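RabGDI protein (Plasmodium falciparum 3D7, PDB 3P1W) probably acts as a Rab GDP-dissociation inhibitor, binding prenylated Rab GTPases in their GDP-bound state and slowing nucleotide release. Local coordinates at residues E19-G27 and A301-Y312; K31-Y42 and D445-W454. All coordinates share one frame; numbering follows the deposited sequence.

Contact 1: residues E19-G27 and A301-Y312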
# COMPACT_ATOMS: atom_id res chain seq x y z
N GLU A 19 -12.49 -15.25 30.83
CA GLU A 19 -11.32 -14.61 30.19
C GLU A 19 -11.60 -13.14 29.85
O GLU A 19 -12.70 -12.82 29.38
CB GLU A 19 -10.95 -15.32 28.89
CG GLU A 19 -9.94 -16.43 29.03
CD GLU A 19 -9.72 -17.20 27.73
OE1 GLU A 19 -9.94 -16.63 26.64
OE2 GLU A 19 -9.32 -18.38 27.80
N HIS A 20 -10.63 -12.26 30.09
CA HIS A 20 -10.80 -10.83 29.78
C HIS A 20 -9.57 -10.22 29.12
O HIS A 20 -8.44 -10.43 29.58
CB HIS A 20 -11.16 -10.00 31.02
CG HIS A 20 -11.45 -8.56 30.71
ND1 HIS A 20 -10.46 -7.61 30.58
CD2 HIS A 20 -12.62 -7.93 30.45
CE1 HIS A 20 -11.01 -6.45 30.27
NE2 HIS A 20 -12.32 -6.61 30.19
N TYR A 21 -9.80 -9.45 28.06
CA TYR A 21 -8.73 -8.78 27.32
C TYR A 21 -9.05 -7.30 27.18
O TYR A 21 -10.21 -6.89 27.18
CB TYR A 21 -8.58 -9.43 25.94
CG TYR A 21 -8.32 -10.91 26.01
CD1 TYR A 21 -7.03 -11.39 26.16
CD2 TYR A 21 -9.37 -11.82 25.96
CE1 TYR A 21 -6.78 -12.75 26.25
CE2 TYR A 21 -9.13 -13.19 26.05
CZ TYR A 21 -7.84 -13.64 26.20
OH TYR A 21 -7.58 -14.99 26.29
N ASP A 22 -8.02 -6.49 27.04
CA ASP A 22 -8.22 -5.08 26.72
C ASP A 22 -8.83 -4.98 25.32
O ASP A 22 -9.84 -4.30 25.11
CB ASP A 22 -6.91 -4.31 26.81
CG ASP A 22 -6.39 -4.21 28.24
OD1 ASP A 22 -7.18 -3.81 29.11
OD2 ASP A 22 -5.21 -4.55 28.48
N VAL A 23 -8.22 -5.67 24.36
CA VAL A 23 -8.69 -5.65 22.98
C VAL A 23 -8.68 -7.07 22.43
O VAL A 23 -7.71 -7.81 22.64
CB VAL A 23 -7.81 -4.75 22.09
CG1 VAL A 23 -8.41 -4.62 20.67
CG2 VAL A 23 -7.66 -3.36 22.70
N ILE A 24 -9.76 -7.45 21.75
CA ILE A 24 -9.75 -8.66 20.93
C ILE A 24 -9.71 -8.20 19.45
O ILE A 24 -10.44 -7.29 19.03
CB ILE A 24 -10.95 -9.58 21.19
CG1 ILE A 24 -10.93 -10.09 22.64
CG2 ILE A 24 -10.98 -10.77 20.21
CD1 ILE A 24 -12.15 -10.91 23.01
N ILE A 25 -8.84 -8.84 18.69
CA ILE A 25 -8.60 -8.46 17.31
C ILE A 25 -9.04 -9.62 16.44
O ILE A 25 -8.65 -10.75 16.71
CB ILE A 25 -7.10 -8.09 17.05
CG1 ILE A 25 -6.67 -6.85 17.86
CG2 ILE A 25 -6.89 -7.73 15.57
CD1 ILE A 25 -6.04 -7.15 19.20
N LEU A 26 -9.86 -9.36 15.41
CA LEU A 26 -10.39 -10.40 14.58
C LEU A 26 -9.85 -10.19 13.16
O LEU A 26 -10.07 -9.12 12.59
CB LEU A 26 -11.92 -10.36 14.57
CG LEU A 26 -12.59 -10.38 15.95
CD1 LEU A 26 -14.09 -10.30 15.77
CD2 LEU A 26 -12.20 -11.61 16.74
N GLY A 27 -9.16 -11.20 12.64
CA GLY A 27 -8.50 -11.14 11.33
C GLY A 27 -7.01 -10.92 11.55
O GLY A 27 -6.63 -10.24 12.50
N ALA A 301 -14.93 -14.96 25.54
CA ALA A 301 -14.00 -14.05 26.21
C ALA A 301 -14.63 -12.67 26.26
O ALA A 301 -15.41 -12.29 25.37
CB ALA A 301 -12.66 -14.01 25.49
N TYR A 302 -14.26 -11.90 27.27
CA TYR A 302 -14.77 -10.56 27.44
C TYR A 302 -13.67 -9.56 27.05
O TYR A 302 -12.49 -9.91 27.05
CB TYR A 302 -15.31 -10.37 28.86
CG TYR A 302 -16.57 -11.18 29.09
CD1 TYR A 302 -17.82 -10.69 28.68
CD2 TYR A 302 -16.52 -12.45 29.65
CE1 TYR A 302 -18.98 -11.43 28.85
CE2 TYR A 302 -17.69 -13.20 29.83
CZ TYR A 302 -18.91 -12.68 29.43
OH TYR A 302 -20.06 -13.41 29.60
N CYS A 303 -14.07 -8.36 26.64
CA CYS A 303 -13.12 -7.34 26.20
C CYS A 303 -13.73 -5.95 26.27
O CYS A 303 -14.95 -5.80 26.38
CB CYS A 303 -12.64 -7.64 24.77
SG CYS A 303 -13.98 -7.73 23.57
N ASP A 304 -12.88 -4.94 26.26
CA ASP A 304 -13.31 -3.55 26.31
C ASP A 304 -13.40 -2.96 24.90
O ASP A 304 -14.17 -2.02 24.66
CB ASP A 304 -12.34 -2.71 27.16
CG ASP A 304 -12.29 -3.18 28.60
OD1 ASP A 304 -13.33 -3.61 29.14
OD2 ASP A 304 -11.20 -3.12 29.20
N LYS A 305 -12.59 -3.49 23.98
CA LYS A 305 -12.62 -3.05 22.58
C LYS A 305 -12.37 -4.19 21.63
O LYS A 305 -11.74 -5.19 21.98
CB LYS A 305 -11.56 -1.95 22.35
CG LYS A 305 -11.70 -0.73 23.29
CD LYS A 305 -10.65 0.33 23.03
CE LYS A 305 -10.61 1.42 24.10
NZ LYS A 305 -11.94 2.05 24.40
N VAL A 306 -12.82 -4.00 20.39
CA VAL A 306 -12.53 -4.94 19.33
C VAL A 306 -11.94 -4.17 18.14
O VAL A 306 -12.37 -3.05 17.85
CB VAL A 306 -13.81 -5.69 18.87
CG1 VAL A 306 -13.60 -6.44 17.55
CG2 VAL A 306 -14.30 -6.65 19.94
N ILE A 307 -10.97 -4.76 17.47
CA ILE A 307 -10.50 -4.27 16.14
C ILE A 307 -10.73 -5.39 15.19
O ILE A 307 -10.35 -6.53 15.47
CB ILE A 307 -9.01 -3.88 16.16
CG1 ILE A 307 -8.75 -2.74 17.13
CG2 ILE A 307 -8.53 -3.47 14.74
CD1 ILE A 307 -7.26 -2.64 17.55
N CYS A 308 -11.35 -5.12 14.04
CA CYS A 308 -11.57 -6.18 13.09
C CYS A 308 -11.65 -5.66 11.68
O CYS A 308 -11.84 -4.48 11.47
CB CYS A 308 -12.84 -6.94 13.44
SG CYS A 308 -14.38 -6.00 13.34
N ASP A 309 -11.52 -6.56 10.73
CA ASP A 309 -11.75 -6.19 9.33
C ASP A 309 -13.25 -6.29 8.99
O ASP A 309 -14.03 -6.84 9.78
CB ASP A 309 -10.83 -7.00 8.41
CG ASP A 309 -11.23 -8.44 8.27
OD1 ASP A 309 -12.24 -8.73 7.59
OD2 ASP A 309 -10.46 -9.29 8.74
N PRO A 310 -13.67 -5.76 7.83
CA PRO A 310 -15.08 -5.70 7.52
C PRO A 310 -15.80 -7.05 7.48
O PRO A 310 -17.02 -7.10 7.74
CB PRO A 310 -15.10 -4.98 6.14
CG PRO A 310 -13.90 -4.14 6.16
CD PRO A 310 -12.85 -5.03 6.84
N SER A 311 -15.08 -8.13 7.23
CA SER A 311 -15.71 -9.44 7.13
C SER A 311 -16.31 -9.91 8.45
O SER A 311 -17.15 -10.82 8.43
CB SER A 311 -14.76 -10.52 6.60
OG SER A 311 -13.77 -10.88 7.52
N TYR A 312 -15.87 -9.34 9.56
CA TYR A 312 -16.36 -9.73 10.89
C TYR A 312 -17.58 -8.96 11.37
O TYR A 312 -18.17 -9.31 12.43
CB TYR A 312 -15.22 -9.67 11.92
CG TYR A 312 -14.23 -10.77 11.72
CD1 TYR A 312 -14.43 -12.03 12.28
CD2 TYR A 312 -13.08 -10.55 10.95
CE1 TYR A 312 -13.51 -13.05 12.08
CE2 TYR A 312 -12.17 -11.56 10.75
CZ TYR A 312 -12.38 -12.81 11.30
OH TYR A 312 -11.45 -13.81 11.06
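Strand 23-26 pairs in parallel with strand 305-308, their axes 4.7 Å apart at 19°, and both chains turn a corner together at Asp22 and Asp304, beyond which His20 still pairs with Tyr302. The bonds zigzag between the edges: Ile24 N donates to Lys305 O (3.0 Å), Ile307 N to Ile24 O, and Leu26 N to Ile307 O at 2.9 Å. On one face Val23, Ile25 and Ile307 form an aliphatic layer, with Val23 CG1 against Ile307 CD1, facing helices 30-41 and 440-454. On the other, Ile24 lays CG1 and CD1 over Cys303, CG1 lying 3.7 Å from Cys303 CB. Further along, Leu26 CB sits squarely over the Tyr312 ring, 3.6 Å from its centroid in a CH-pi contact; the Tyr312 hydroxyl is hydrogen-bonded to the backbone N of Arg51. Gly27 passes beside the same ring, its positive phi (103°) suiting a residue without a side chain. At the outer end His20 swings its ring to Asp304, CG lying anti to the backbone N (chi1 -175°), and NE2 makes a weak, bent bond to OD1 (3.3 Å). Asp309 OD1 accepts from Ser311 N, making an Asx turn, and from Ser311 OG. An apolar middle thus lies between polar ends; parallel main-chain bonds set the register of this Rossmann-like sheet, and apolar side chains bury both faces.

Contact 2: residues K31-Y42 and D445-W454; sequences KECILSGLLSHY and DLLQIWENLW
Trp450 and Leu446 owe their reach to their first torsions: the indole of Trp450 extends anti to the backbone N toward helix 31-41, while Leu446 takes the less common rotamer with CG between N and the carbonyl carbon (chi1 74°). Leu446 thereby becomes a knob in a hole made by Lys31, Ile34, Leu35 and Leu38, its CD2 lying 3.7 Å from Ile34 CG2. Leu35 runs past it in the opposite sense and brings CD1 to Ile449 CG2 and CD2 to the edge of the Trp450 ring. The six-membered part of that indole is wedged along the helix: CZ3 meets Leu38 CB at 3.5 Å and Leu39 CD2 at 3.6 Å, and CZ2 meets Tyr42 CD1, the two aromatic planes inclined at 42°. At the other end the extended Lys31 chain carries NZ to Asp445 OD2 in a 2.8 Å salt bridge, approaching from above the carboxylate plane. The backbone of Ser431 secures both charges, its O accepting from Lys31 NZ and its N donating to Asp445 OD2. Helices 31-41 and 445-454, crossing at -40° with axes 10.2 Å apart, are thus joined by a broad apolar seam with one ion pair at its end, where the added bonds from Ser431 probably help offset the cost of burying the charges of Lys31 and Asp445.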
# COMPACT_ATOMS: atom_id res chain seq x y z
N LYS A 31 -3.07 -4.75 8.64
CA LYS A 31 -3.46 -3.70 9.58
C LYS A 31 -3.72 -4.25 11.00
O LYS A 31 -3.27 -3.67 12.00
CB LYS A 31 -4.69 -2.96 9.11
CG LYS A 31 -4.51 -2.08 7.84
CD LYS A 31 -5.89 -1.62 7.36
CE LYS A 31 -5.85 -0.78 6.14
NZ LYS A 31 -7.18 -0.19 5.83
N GLU A 32 -4.44 -5.36 11.07
CA GLU A 32 -4.75 -6.00 12.37
C GLU A 32 -3.47 -6.44 13.10
O GLU A 32 -3.34 -6.26 14.32
CB GLU A 32 -5.68 -7.18 12.17
CG GLU A 32 -7.18 -6.80 12.07
CD GLU A 32 -7.58 -6.19 10.72
OE1 GLU A 32 -6.91 -6.47 9.71
OE2 GLU A 32 -8.57 -5.42 10.68
N CYS A 33 -2.56 -7.05 12.35
CA CYS A 33 -1.28 -7.49 12.91
C CYS A 33 -0.45 -6.32 13.45
O CYS A 33 0.10 -6.38 14.58
CB CYS A 33 -0.50 -8.24 11.87
SG CYS A 33 -1.22 -9.82 11.45
N ILE A 34 -0.36 -5.25 12.66
CA ILE A 34 0.39 -4.04 13.06
C ILE A 34 -0.20 -3.40 14.32
O ILE A 34 0.54 -3.06 15.28
CB ILE A 34 0.46 -3.01 11.88
CG1 ILE A 34 1.24 -3.61 10.71
CG2 ILE A 34 1.06 -1.71 12.35
CD1 ILE A 34 1.04 -2.91 9.32
N LEU A 35 -1.52 -3.27 14.35
CA LEU A 35 -2.22 -2.72 15.51
C LEU A 35 -2.03 -3.63 16.73
O LEU A 35 -1.82 -3.15 17.84
CB LEU A 35 -3.71 -2.51 15.21
CG LEU A 35 -4.04 -1.26 14.39
CD1 LEU A 35 -5.41 -1.36 13.73
CD2 LEU A 35 -3.91 -0.00 15.23
N SER A 36 -2.08 -4.95 16.53
CA SER A 36 -1.83 -5.90 17.62
C SER A 36 -0.42 -5.71 18.20
O SER A 36 -0.23 -5.74 19.44
CB SER A 36 -1.99 -7.35 17.13
OG SER A 36 -3.33 -7.63 16.74
N GLY A 37 0.55 -5.53 17.31
CA GLY A 37 1.94 -5.24 17.67
C GLY A 37 2.08 -4.00 18.52
O GLY A 37 2.71 -4.04 19.59
N LEU A 38 1.46 -2.91 18.08
CA LEU A 38 1.43 -1.66 18.84
C LEU A 38 0.74 -1.80 20.21
O LEU A 38 1.23 -1.24 21.21
CB LEU A 38 0.72 -0.57 18.03
CG LEU A 38 1.49 -0.06 16.81
CD1 LEU A 38 0.58 0.79 15.96
CD2 LEU A 38 2.73 0.72 17.27
N LEU A 39 -0.39 -2.51 20.26
CA LEU A 39 -1.09 -2.75 21.54
C LEU A 39 -0.21 -3.55 22.51
O LEU A 39 -0.08 -3.20 23.69
CB LEU A 39 -2.42 -3.47 21.31
CG LEU A 39 -3.48 -2.61 20.62
CD1 LEU A 39 -4.64 -3.44 20.01
CD2 LEU A 39 -3.99 -1.56 21.57
N SER A 40 0.37 -4.63 22.01
CA SER A 40 1.27 -5.47 22.81
C SER A 40 2.50 -4.68 23.26
O SER A 40 2.98 -4.83 24.40
CB SER A 40 1.66 -6.73 22.01
OG SER A 40 2.62 -7.53 22.70
N HIS A 41 3.03 -3.84 22.38
CA HIS A 41 4.18 -3.00 22.74
C HIS A 41 3.86 -2.02 23.88
O HIS A 41 4.70 -1.82 24.78
CB HIS A 41 4.69 -2.24 21.52
CG HIS A 41 5.85 -1.34 21.81
ND1 HIS A 41 5.71 0.03 21.99
CD2 HIS A 41 7.17 -1.60 21.95
CE1 HIS A 41 6.89 0.56 22.22
NE2 HIS A 41 7.80 -0.41 22.20
N TYR A 42 2.67 -1.43 23.86
CA TYR A 42 2.27 -0.45 24.88
C TYR A 42 1.57 -1.11 26.08
O TYR A 42 0.83 -0.46 26.81
CB TYR A 42 1.40 0.66 24.28
CG TYR A 42 2.18 1.70 23.50
CD1 TYR A 42 2.22 1.67 22.11
CD2 TYR A 42 2.87 2.72 24.16
CE1 TYR A 42 2.93 2.63 21.39
CE2 TYR A 42 3.59 3.68 23.44
CZ TYR A 42 3.61 3.63 22.06
OH TYR A 42 4.32 4.57 21.33
N ASP A 445 -4.95 4.60 7.77
CA ASP A 445 -6.14 4.02 8.38
C ASP A 445 -5.84 3.44 9.74
O ASP A 445 -6.55 3.71 10.70
CB ASP A 445 -6.74 2.94 7.48
CG ASP A 445 -8.02 2.32 8.06
OD1 ASP A 445 -8.94 3.08 8.45
OD2 ASP A 445 -8.08 1.07 8.11
N LEU A 446 -4.78 2.63 9.85
CA LEU A 446 -4.46 2.03 11.16
C LEU A 446 -4.05 3.10 12.16
O LEU A 446 -4.40 3.00 13.34
CB LEU A 446 -3.44 0.88 11.04
CG LEU A 446 -1.96 1.15 10.76
CD1 LEU A 446 -1.26 1.45 12.09
CD2 LEU A 446 -1.32 -0.08 10.09
N LEU A 447 -3.37 4.15 11.71
CA LEU A 447 -3.06 5.28 12.60
C LEU A 447 -4.30 6.01 13.11
O LEU A 447 -4.35 6.42 14.27
CB LEU A 447 -2.10 6.26 11.95
CG LEU A 447 -0.67 5.72 11.85
CD1 LEU A 447 0.18 6.70 11.06
CD2 LEU A 447 -0.06 5.46 13.24
N GLN A 448 -5.30 6.18 12.24
CA GLN A 448 -6.57 6.79 12.63
C GLN A 448 -7.27 5.90 13.67
O GLN A 448 -7.76 6.39 14.69
CB GLN A 448 -7.47 7.01 11.39
CG GLN A 448 -8.69 7.93 11.60
CD GLN A 448 -9.62 7.99 10.38
OE1 GLN A 448 -10.38 7.05 10.11
NE2 GLN A 448 -9.57 9.09 9.66
N ILE A 449 -7.30 4.59 13.43
CA ILE A 449 -7.86 3.67 14.43
C ILE A 449 -7.13 3.82 15.77
O ILE A 449 -7.78 4.03 16.81
CB ILE A 449 -7.84 2.22 13.94
CG1 ILE A 449 -8.84 2.06 12.79
CG2 ILE A 449 -8.12 1.27 15.12
CD1 ILE A 449 -8.75 0.71 12.06
N TRP A 450 -5.79 3.78 15.75
CA TRP A 450 -5.00 3.96 16.98
C TRP A 450 -5.33 5.26 17.75
O TRP A 450 -5.58 5.23 18.97
CB TRP A 450 -3.49 3.91 16.70
CG TRP A 450 -2.68 4.03 17.96
CD1 TRP A 450 -2.18 5.18 18.53
CD2 TRP A 450 -2.30 2.96 18.82
NE1 TRP A 450 -1.52 4.88 19.70
CE2 TRP A 450 -1.58 3.53 19.90
CE3 TRP A 450 -2.50 1.57 18.80
CZ2 TRP A 450 -1.06 2.75 20.93
CZ3 TRP A 450 -1.98 0.81 19.83
CH2 TRP A 450 -1.27 1.40 20.88
N GLU A 451 -5.34 6.38 17.04
CA GLU A 451 -5.68 7.68 17.63
C GLU A 451 -7.00 7.64 18.41
O GLU A 451 -7.12 8.24 19.49
CB GLU A 451 -5.78 8.77 16.55
CG GLU A 451 -6.24 10.16 17.07
CD GLU A 451 -6.19 11.28 16.01
OE1 GLU A 451 -6.13 10.99 14.80
OE2 GLU A 451 -6.21 12.47 16.40
N ASN A 452 -7.99 6.96 17.83
CA ASN A 452 -9.36 6.95 18.38
C ASN A 452 -9.61 5.87 19.41
O ASN A 452 -10.59 5.96 20.16
CB ASN A 452 -10.36 6.85 17.23
CG ASN A 452 -10.45 8.14 16.45
OD1 ASN A 452 -10.94 9.13 16.97
ND2 ASN A 452 -9.99 8.13 15.21
N LEU A 453 -8.74 4.87 19.47
CA LEU A 453 -8.77 3.88 20.53
C LEU A 453 -8.38 4.54 21.84
O LEU A 453 -9.05 4.34 22.84
CB LEU A 453 -7.78 2.74 20.29
CG LEU A 453 -8.01 1.66 19.24
CD1 LEU A 453 -6.75 0.79 19.16
CD2 LEU A 453 -9.20 0.80 19.56
N TRP A 454 -7.31 5.32 21.83
CA TRP A 454 -6.79 5.89 23.07
C TRP A 454 -6.80 7.42 23.12
O TRP A 454 -6.34 8.01 24.10
CB TRP A 454 -5.37 5.36 23.32
CG TRP A 454 -5.29 3.88 23.11
CD1 TRP A 454 -4.58 3.23 22.14
CD2 TRP A 454 -5.96 2.87 23.88
NE1 TRP A 454 -4.77 1.87 22.26
CE2 TRP A 454 -5.60 1.62 23.32
CE3 TRP A 454 -6.82 2.90 24.98
CZ2 TRP A 454 -6.08 0.42 23.84
CZ3 TRP A 454 -7.29 1.70 25.49
CH2 TRP A 454 -6.92 0.48 24.92

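In the fold
Contacts 1 and 2 are successive layers of one alpha/beta unit, their centres about 12 Å apart. Strand 20-26 is followed, after a short turn, by helix 30-41; helix 440-454 comes after strand 427-429, which pairs in parallel with strand 305-308. Contact 1 joins neighbouring strands within the sheet, and contact 2 joins two helices that cover its Val23, Ile25 and Ile307 face, consistent with a Rossmann-like fold. Contact 1 is only partly buried and held chiefly by main-chain hydrogen bonds, with apolar packing on both faces; contact 2 is buried and relies on interlocking side chains plus one ion pair. They meet where Leu39 rests on Val23 and Ile25, where Leu453 packs on Lys305 and Ile307, and where Glu32 lies against Gly27 and Asp309.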